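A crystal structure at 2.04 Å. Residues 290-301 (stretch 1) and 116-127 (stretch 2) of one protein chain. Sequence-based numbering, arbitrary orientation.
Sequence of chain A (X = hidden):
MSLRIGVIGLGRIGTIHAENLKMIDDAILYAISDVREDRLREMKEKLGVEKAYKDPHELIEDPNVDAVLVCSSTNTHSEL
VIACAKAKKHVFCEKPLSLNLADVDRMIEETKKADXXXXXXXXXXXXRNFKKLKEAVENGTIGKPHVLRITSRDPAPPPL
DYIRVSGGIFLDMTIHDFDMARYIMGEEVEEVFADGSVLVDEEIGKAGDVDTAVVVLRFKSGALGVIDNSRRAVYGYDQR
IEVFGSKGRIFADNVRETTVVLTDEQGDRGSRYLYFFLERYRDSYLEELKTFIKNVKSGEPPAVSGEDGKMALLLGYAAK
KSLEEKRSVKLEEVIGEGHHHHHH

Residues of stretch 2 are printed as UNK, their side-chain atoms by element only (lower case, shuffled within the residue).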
# COMPACT_ATOMS: atom_id res chain seq x y z
N LYS A 290 -28.77 12.32 9.47
CA LYS A 290 -29.49 12.67 8.24
C LYS A 290 -30.47 11.55 7.84
O LYS A 290 -31.54 11.82 7.29
CB LYS A 290 -28.52 12.94 7.08
CG LYS A 290 -27.57 14.09 7.31
CD LYS A 290 -26.80 14.36 5.99
CE LYS A 290 -25.78 15.51 6.14
NZ LYS A 290 -24.63 15.35 5.13
N THR A 291 -30.07 10.30 8.09
CA THR A 291 -30.89 9.15 7.69
C THR A 291 -32.14 9.06 8.57
O THR A 291 -33.24 8.84 8.05
CB THR A 291 -30.12 7.80 7.74
OG1 THR A 291 -28.94 7.90 6.93
CG2 THR A 291 -30.98 6.64 7.22
N PHE A 292 -31.95 9.21 9.87
CA PHE A 292 -33.06 9.29 10.83
C PHE A 292 -34.08 10.38 10.43
O PHE A 292 -35.30 10.15 10.45
CB PHE A 292 -32.53 9.59 12.25
CG PHE A 292 -33.64 9.81 13.28
CD1 PHE A 292 -34.53 8.78 13.57
CD2 PHE A 292 -33.82 11.04 13.90
CE1 PHE A 292 -35.55 8.94 14.48
CE2 PHE A 292 -34.85 11.22 14.84
CZ PHE A 292 -35.72 10.17 15.12
N ILE A 293 -33.59 11.56 10.11
CA ILE A 293 -34.43 12.68 9.68
C ILE A 293 -35.17 12.36 8.36
O ILE A 293 -36.37 12.62 8.25
CB ILE A 293 -33.57 13.94 9.54
CG1 ILE A 293 -33.12 14.38 10.93
CG2 ILE A 293 -34.32 15.06 8.78
CD1 ILE A 293 -31.95 15.36 10.90
N LYS A 294 -34.46 11.81 7.38
CA LYS A 294 -35.07 11.31 6.15
C LYS A 294 -36.18 10.30 6.43
O LYS A 294 -37.26 10.40 5.85
CB LYS A 294 -34.01 10.63 5.26
CG LYS A 294 -34.59 10.06 3.93
CD LYS A 294 -33.53 9.33 3.06
CE LYS A 294 -33.06 8.01 3.70
NZ LYS A 294 -33.96 6.81 3.38
N ASN A 295 -35.93 9.33 7.33
CA ASN A 295 -36.96 8.31 7.59
C ASN A 295 -38.19 9.00 8.19
O ASN A 295 -39.33 8.70 7.82
CB ASN A 295 -36.51 7.25 8.61
CG ASN A 295 -35.27 6.48 8.18
OD1 ASN A 295 -34.52 6.05 9.04
ND2 ASN A 295 -35.08 6.28 6.87
N VAL A 296 -37.96 9.88 9.16
CA VAL A 296 -39.03 10.65 9.78
C VAL A 296 -39.83 11.49 8.78
O VAL A 296 -41.04 11.37 8.70
CB VAL A 296 -38.51 11.56 10.90
CG1 VAL A 296 -39.62 12.54 11.34
CG2 VAL A 296 -38.03 10.72 12.05
N LYS A 297 -39.15 12.32 8.02
CA LYS A 297 -39.81 13.16 7.04
C LYS A 297 -40.59 12.36 6.01
O LYS A 297 -41.63 12.82 5.52
CB LYS A 297 -38.81 14.03 6.30
CG LYS A 297 -38.24 15.17 7.08
CD LYS A 297 -37.25 15.87 6.18
CE LYS A 297 -36.52 17.02 6.86
NZ LYS A 297 -37.34 18.27 6.85
N SER A 298 -40.07 11.19 5.66
CA SER A 298 -40.61 10.44 4.54
C SER A 298 -41.55 9.33 5.00
O SER A 298 -42.11 8.61 4.17
CB SER A 298 -39.47 9.88 3.69
OG SER A 298 -38.54 10.93 3.34
N GLY A 299 -41.72 9.20 6.31
CA GLY A 299 -42.56 8.13 6.86
C GLY A 299 -42.03 6.71 6.64
O GLY A 299 -42.80 5.76 6.52
N GLU A 300 -40.72 6.54 6.54
CA GLU A 300 -40.19 5.23 6.27
C GLU A 300 -39.93 4.53 7.59
O GLU A 300 -39.75 5.18 8.60
CB GLU A 300 -38.85 5.36 5.54
CG GLU A 300 -38.90 6.24 4.31
CD GLU A 300 -37.51 6.66 3.79
OE1 GLU A 300 -36.58 6.93 4.60
OE2 GLU A 300 -37.37 6.76 2.54
N PRO A 301 -39.89 3.19 7.58
CA PRO A 301 -39.34 2.41 8.68
C PRO A 301 -37.92 2.91 9.05
O PRO A 301 -37.21 3.42 8.21
CB PRO A 301 -39.24 1.01 8.07
CG PRO A 301 -40.32 0.99 7.01
CD PRO A 301 -40.26 2.35 6.42
N UNK A 116 -44.82 5.21 16.23
CA UNK A 116 -43.70 6.16 15.97
C UNK A 116 -42.45 5.33 15.73
O UNK A 116 -42.36 4.21 16.24
c UNK A 116 -43.42 7.10 17.16
c UNK A 116 -44.64 8.02 17.45
c UNK A 116 -43.05 6.29 18.37
N UNK A 117 -41.49 5.90 15.00
CA UNK A 117 -40.18 5.30 14.72
C UNK A 117 -39.36 5.11 15.98
O UNK A 117 -39.30 6.00 16.83
c UNK A 117 -39.46 7.37 11.52
c UNK A 117 -37.97 5.83 13.59
c UNK A 117 -40.06 6.27 12.40
c UNK A 117 -39.39 6.24 13.76
N UNK A 118 -38.73 3.95 16.09
CA UNK A 118 -37.66 3.69 17.04
C UNK A 118 -36.40 3.34 16.23
O UNK A 118 -36.34 2.31 15.57
c UNK A 118 -36.86 2.11 18.95
c UNK A 118 -36.27 3.34 19.69
c UNK A 118 -37.33 1.05 19.97
c UNK A 118 -38.00 2.54 18.00
N UNK A 119 -35.42 4.24 16.25
CA UNK A 119 -34.18 4.10 15.46
C UNK A 119 -33.04 3.85 16.46
O UNK A 119 -32.87 4.62 17.39
c UNK A 119 -30.48 5.14 13.05
c UNK A 119 -33.93 5.43 14.72
c UNK A 119 -32.12 5.59 11.34
c UNK A 119 -31.49 5.17 14.04
c UNK A 119 -30.82 5.35 11.71
c UNK A 119 -32.81 5.38 13.67
c UNK A 119 -33.11 5.58 12.33
N UNK A 120 -32.28 2.78 16.27
CA UNK A 120 -31.22 2.42 17.17
C UNK A 120 -29.93 3.01 16.64
O UNK A 120 -29.63 2.88 15.46
o UNK A 120 -32.20 0.33 17.84
c UNK A 120 -29.82 0.53 18.16
c UNK A 120 -31.03 0.90 17.25
N UNK A 121 -29.15 3.65 17.52
CA UNK A 121 -27.98 4.40 17.10
C UNK A 121 -26.74 3.54 16.85
O UNK A 121 -25.71 3.73 17.53
N UNK A 122 -26.80 2.60 15.89
CA UNK A 122 -25.58 1.89 15.44
C UNK A 122 -24.89 2.71 14.35
O UNK A 122 -25.11 2.50 13.17
c UNK A 122 -27.28 -1.30 16.13
c UNK A 122 -26.20 -0.45 16.17
c UNK A 122 -26.72 -2.17 18.30
c UNK A 122 -25.90 0.47 15.00
c UNK A 122 -25.36 -0.46 17.29
c UNK A 122 -27.52 -2.19 17.16
c UNK A 122 -25.61 -1.31 18.35
N UNK A 123 -24.12 3.71 14.77
CA UNK A 123 -23.54 4.66 13.82
C UNK A 123 -22.55 4.06 12.83
O UNK A 123 -22.36 4.59 11.75
o UNK A 123 -21.91 4.64 16.41
n UNK A 123 -20.47 5.77 15.09
c UNK A 123 -22.86 5.83 14.56
c UNK A 123 -21.70 5.36 15.44
N UNK A 124 -21.87 2.98 13.18
CA UNK A 124 -20.86 2.45 12.25
C UNK A 124 -21.49 1.91 10.96
O UNK A 124 -20.76 1.71 10.00
c UNK A 124 -18.30 0.90 14.81
n UNK A 124 -17.03 1.02 18.30
c UNK A 124 -19.36 1.85 14.24
n UNK A 124 -17.91 1.34 16.18
n UNK A 124 -17.04 -0.72 16.77
c UNK A 124 -17.34 0.55 17.09
c UNK A 124 -19.96 1.38 12.90
N UNK A 125 -22.80 1.63 10.94
CA UNK A 125 -23.39 1.25 9.62
C UNK A 125 -23.26 2.39 8.64
O UNK A 125 -23.47 2.17 7.46
n UNK A 125 -28.86 -2.23 9.87
c UNK A 125 -26.62 -0.72 10.28
n UNK A 125 -27.02 -1.84 11.13
c UNK A 125 -28.09 -2.58 10.88
c UNK A 125 -24.88 0.94 9.69
n UNK A 125 -28.42 -3.62 11.65
c UNK A 125 -25.21 -0.26 10.56
N UNK A 126 -22.98 3.62 9.13
CA UNK A 126 -22.98 4.77 8.25
C UNK A 126 -21.59 5.29 8.02
O UNK A 126 -21.45 6.38 7.48
c UNK A 126 -23.91 5.89 8.79
c UNK A 126 -26.26 5.46 7.94
c UNK A 126 -27.06 4.39 10.39
c UNK A 126 -27.57 4.99 8.10
c UNK A 126 -27.97 4.46 9.33
c UNK A 126 -25.75 4.85 10.21
c UNK A 126 -25.35 5.42 8.99
N UNK A 127 -20.57 4.58 8.52
CA UNK A 127 -19.15 4.81 8.15
C UNK A 127 -18.99 4.60 6.63
O UNK A 127 -19.40 3.57 6.08
o UNK A 127 -15.95 4.25 9.44
o UNK A 127 -16.42 3.46 7.45
c UNK A 127 -16.78 3.86 8.58
c UNK A 127 -18.27 3.81 8.96

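Position 116 carries three carbons, one at the beta position bearing the other two, and none reaches stretch 1; this is a valine, V116. Position 117 has four carbons, forked at the first, with one arm two carbons long. Its CA-to-CB bond points toward the helix, where the long arm ends against V296 and the short arm lies at the edge of the F292 ring. The beta-branch and unequal arms identify isoleucine, I117; I117 CD1 lies 3.7 Å from V296 CG2.

Position 118 also has four carbons, but the fork is at the second, and CA-to-CB points away from the helix: leucine, L118. Position 119 has one carbon followed by a ring of six carbons, and its CA-to-CB bond points toward the helix; its CB approaches F292 CD1 to 3.6 Å, and its ring edge meets N295 OD1 and T291 CG2. An all-carbon ring without a hydroxyl is phenylalanine, F119.

Position 120 has a beta carbon carrying one oxygen and one carbon, out of reach of the helix, which makes it threonine, T120. At 121 the chain has no side-chain atoms and does not reach stretch 1, hence glycine, G121. Position 122 repeats the one carbon and six-carbon ring, but far from stretch 1: F122. Position 123 has two carbons, the second bearing one oxygen and one nitrogen, and does not reach stretch 1; this is the amide of asparagine, N123. Positions 124 and 125 each have three carbons, a nitrogen, and a carbon carrying two more nitrogens; these guanidinium groups belong to arginines, R124 and R125, and neither touches the helix.

Position 126 has one carbon and a six-carbon ring; its CA-to-CB bond points toward the helix, and a ring carbon lies near the hydroxyl of T291. It is phenylalanine, F126, and the distance from its CE1 to T291 OG1 is 3.4 Å. Position 127 has two carbons, the second carrying two oxygens, and does not reach stretch 1: a CB and a carboxylate, hence aspartate, D127, whose side chain caps a backbone N just past the stretch.

The strand runs nearly antiparallel to the helix, at 173°, and no hydrogen bond links them, so packing alone joins the two stretches. Along 117-119 the CA-to-CB bonds alternate: I117 and F119 point toward the helix and L118 away. The edge of F292 meets the face of F119 with centroids 5.7 Å apart and planes at 83°, while I117 packs against V296 and F292. Beyond the helix, G299 adopts positive phi in a Schellman turn, and E300 OE1 accepts hydrogen bonds from N295 ND2 (2.8 Å) and K294 NZ (2.9 Å), tying the turn back to the helix.

Stretch 2, residues 116-127: VILFTGFNRRFD
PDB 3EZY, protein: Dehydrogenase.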